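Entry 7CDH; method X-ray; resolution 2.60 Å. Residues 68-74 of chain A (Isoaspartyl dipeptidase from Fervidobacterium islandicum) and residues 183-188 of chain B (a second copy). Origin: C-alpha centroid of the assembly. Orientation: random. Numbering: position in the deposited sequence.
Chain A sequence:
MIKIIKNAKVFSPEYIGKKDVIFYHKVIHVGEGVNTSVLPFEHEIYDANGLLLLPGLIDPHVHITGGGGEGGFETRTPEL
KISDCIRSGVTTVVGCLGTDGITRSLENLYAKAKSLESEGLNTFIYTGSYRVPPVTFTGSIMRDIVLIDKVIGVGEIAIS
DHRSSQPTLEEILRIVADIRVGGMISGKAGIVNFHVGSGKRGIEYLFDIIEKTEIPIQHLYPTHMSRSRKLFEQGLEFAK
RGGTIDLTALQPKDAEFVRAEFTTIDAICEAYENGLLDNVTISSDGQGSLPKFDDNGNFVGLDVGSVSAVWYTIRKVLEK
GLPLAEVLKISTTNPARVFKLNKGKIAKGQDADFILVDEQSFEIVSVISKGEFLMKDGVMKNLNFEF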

# COMPACT_ATOMS: atom_id res chain seq x y z
N GLY A 68 -17.98 -23.33 -11.58
CA GLY A 68 -18.25 -24.29 -10.50
C GLY A 68 -17.48 -23.91 -9.25
O GLY A 68 -17.02 -22.73 -9.17
N GLY A 69 -17.32 -24.87 -8.33
CA GLY A 69 -16.64 -24.69 -7.04
C GLY A 69 -17.60 -24.38 -5.91
O GLY A 69 -17.12 -24.27 -4.76
N GLU A 70 -18.89 -24.24 -6.19
CA GLU A 70 -19.94 -24.04 -5.15
C GLU A 70 -20.03 -25.28 -4.23
O GLU A 70 -20.55 -25.12 -3.13
CB GLU A 70 -21.33 -23.83 -5.76
CG GLU A 70 -21.50 -22.47 -6.41
CD GLU A 70 -21.35 -22.47 -7.93
OE1 GLU A 70 -21.88 -21.53 -8.57
OE2 GLU A 70 -20.70 -23.41 -8.46
N GLY A 71 -19.60 -26.46 -4.68
CA GLY A 71 -19.65 -27.68 -3.85
C GLY A 71 -18.29 -28.15 -3.37
O GLY A 71 -18.17 -29.37 -3.07
N GLY A 72 -17.29 -27.26 -3.32
CA GLY A 72 -15.89 -27.59 -2.99
C GLY A 72 -15.01 -27.67 -4.23
O GLY A 72 -15.54 -27.64 -5.34
N PHE A 73 -13.71 -27.82 -4.03
CA PHE A 73 -12.67 -27.81 -5.09
C PHE A 73 -12.92 -28.89 -6.16
O PHE A 73 -12.51 -28.68 -7.33
CB PHE A 73 -11.29 -27.98 -4.44
CG PHE A 73 -10.87 -26.84 -3.55
CD1 PHE A 73 -10.62 -25.59 -4.08
CD2 PHE A 73 -10.73 -27.03 -2.18
CE1 PHE A 73 -10.24 -24.54 -3.27
CE2 PHE A 73 -10.31 -25.99 -1.37
CZ PHE A 73 -10.07 -24.75 -1.92
N GLU A 74 -13.58 -30.00 -5.79
CA GLU A 74 -13.94 -31.13 -6.71
C GLU A 74 -15.06 -30.72 -7.68
O GLU A 74 -15.30 -31.45 -8.62
CB GLU A 74 -14.41 -32.39 -5.96
CG GLU A 74 -15.46 -32.16 -4.88
CD GLU A 74 -14.97 -31.54 -3.57
OE1 GLU A 74 -15.82 -31.41 -2.63
OE2 GLU A 74 -13.76 -31.15 -3.46
N GLY B 183 -16.61 -20.63 2.37
CA GLY B 183 -17.02 -21.98 2.79
C GLY B 183 -17.37 -22.88 1.62
O GLY B 183 -16.89 -24.04 1.60
N MET B 184 -18.16 -22.39 0.67
CA MET B 184 -18.62 -23.19 -0.48
C MET B 184 -17.41 -23.57 -1.37
O MET B 184 -17.33 -24.72 -1.80
CB MET B 184 -19.65 -22.42 -1.31
CG MET B 184 -20.92 -22.09 -0.55
SD MET B 184 -22.11 -21.04 -1.43
CE MET B 184 -22.58 -22.15 -2.76
N ILE B 185 -16.52 -22.63 -1.64
CA ILE B 185 -15.35 -22.87 -2.53
C ILE B 185 -14.45 -23.93 -1.89
O ILE B 185 -13.85 -24.76 -2.61
CB ILE B 185 -14.63 -21.52 -2.75
CG1 ILE B 185 -15.50 -20.55 -3.55
CG2 ILE B 185 -13.26 -21.71 -3.41
CD1 ILE B 185 -14.98 -19.10 -3.57
N SER B 186 -14.32 -23.90 -0.57
CA SER B 186 -13.31 -24.67 0.19
C SER B 186 -13.91 -25.98 0.74
O SER B 186 -13.17 -26.80 1.33
CB SER B 186 -12.75 -23.79 1.29
OG SER B 186 -13.69 -23.59 2.32
N GLY B 187 -15.20 -26.19 0.57
CA GLY B 187 -15.87 -27.40 1.07
C GLY B 187 -15.95 -27.41 2.59
O GLY B 187 -16.13 -28.47 3.13
N LYS B 188 -15.86 -26.25 3.24
CA LYS B 188 -16.02 -26.11 4.71
C LYS B 188 -17.36 -25.46 5.06
O LYS B 188 -18.01 -24.91 4.18
CB LYS B 188 -14.86 -25.27 5.22
CG LYS B 188 -13.50 -25.86 4.92
CD LYS B 188 -12.43 -25.11 5.65
CE LYS B 188 -11.16 -24.89 4.86
NZ LYS B 188 -10.42 -23.79 5.48
O HOH W 1 -13.91 -24.64 -5.33

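This is a small, backbone-dominated contact in which a glycine-rich turn of chain A packs against the last turn of a helix in chain B, held by close main-chain approaches, one bridging water, an apolar side-chain contact and a few other van der Waals contacts rather than by any salt bridge. About 340 Å² is buried, counting both sides.

The turn is a type I beta turn running from Gly69(A) to Gly72(A), closed by a weak hydrogen bond from Gly72(A) N to Gly69(A) O at 3.3 Å. That carbonyl also faces chain B. The CA of Ile185(B) lies 3.2 Å from Gly69(A) O, with an angle of 152° at the hydrogen, a good geometry for a CA-H...O contact. A second such contact runs the other way, from Gly72(A) CA to Ile185(B) O at 3.5 Å. Water 1 joins the same two carbonyls: it donates to Ile185(B) O at 2.7 Å and to Gly69(A) O at 3.3 Å, and so it donates a hydrogen bond to each carbonyl.

Near the end of the helix, the carbonyls of Met184(B) and Ile185(B) face the neighbouring chain. Met184(B) O comes within 3.0 Å of Gly72(A) N, a polar approach whose status the geometry leaves open. Met184(B) O is also 3.0 Å from Gly69(A) O; these are two acceptors, so the pair is not a hydrogen bond.

Glycine suits these positions chiefly because of the backbone angles. Gly69(A) has positive phi, which favours glycine. At Gly72(A) the case is stronger: a CB would be jammed against the preceding carbonyl oxygen, would lie 2.5 Å from Glu74(A) OE1, and would sit only 3.6 Å from Gly187(B) CA. Gly187(B), the first residue to leave helical angles, again has positive phi, and its CA lies 4.1 Å from Gly72(A) CA.

Side chains add to these main-chain contacts. Met184(B), with chi angles m, t and p, turns its long flexible chain along Glu70(A): Met184(B) CB is 3.4 Å from Glu70(A) O, and Met184(B) CE reaches 3.7 Å from Glu70(A) CB. Glu70(A) thus offers methionine the aliphatic base of its side chain, while its carboxylate oxygens are hydrogen-bonded elsewhere in the structure.

Phe73(A) is buried and brings its ring against Ile185(B) and Ser186(B). Ile185(B) O lies over one face of the ring, and Phe73(A) CE2 approaches Ser186(B) CA at 3.6 Å. Although the CB of Ile185(B) points away from the turn, its branched side chain still places Ile185(B) CG2 4.1 Å from Phe73(A) CE1, an apolar contact suited to a buried setting. Ser186(B) also directs its CB away, and its compact side chain leaves Ser186(B) CB 4.2 Å from Phe73(A) CE2; its hydroxyl is satisfied by a residue just beyond the stretches.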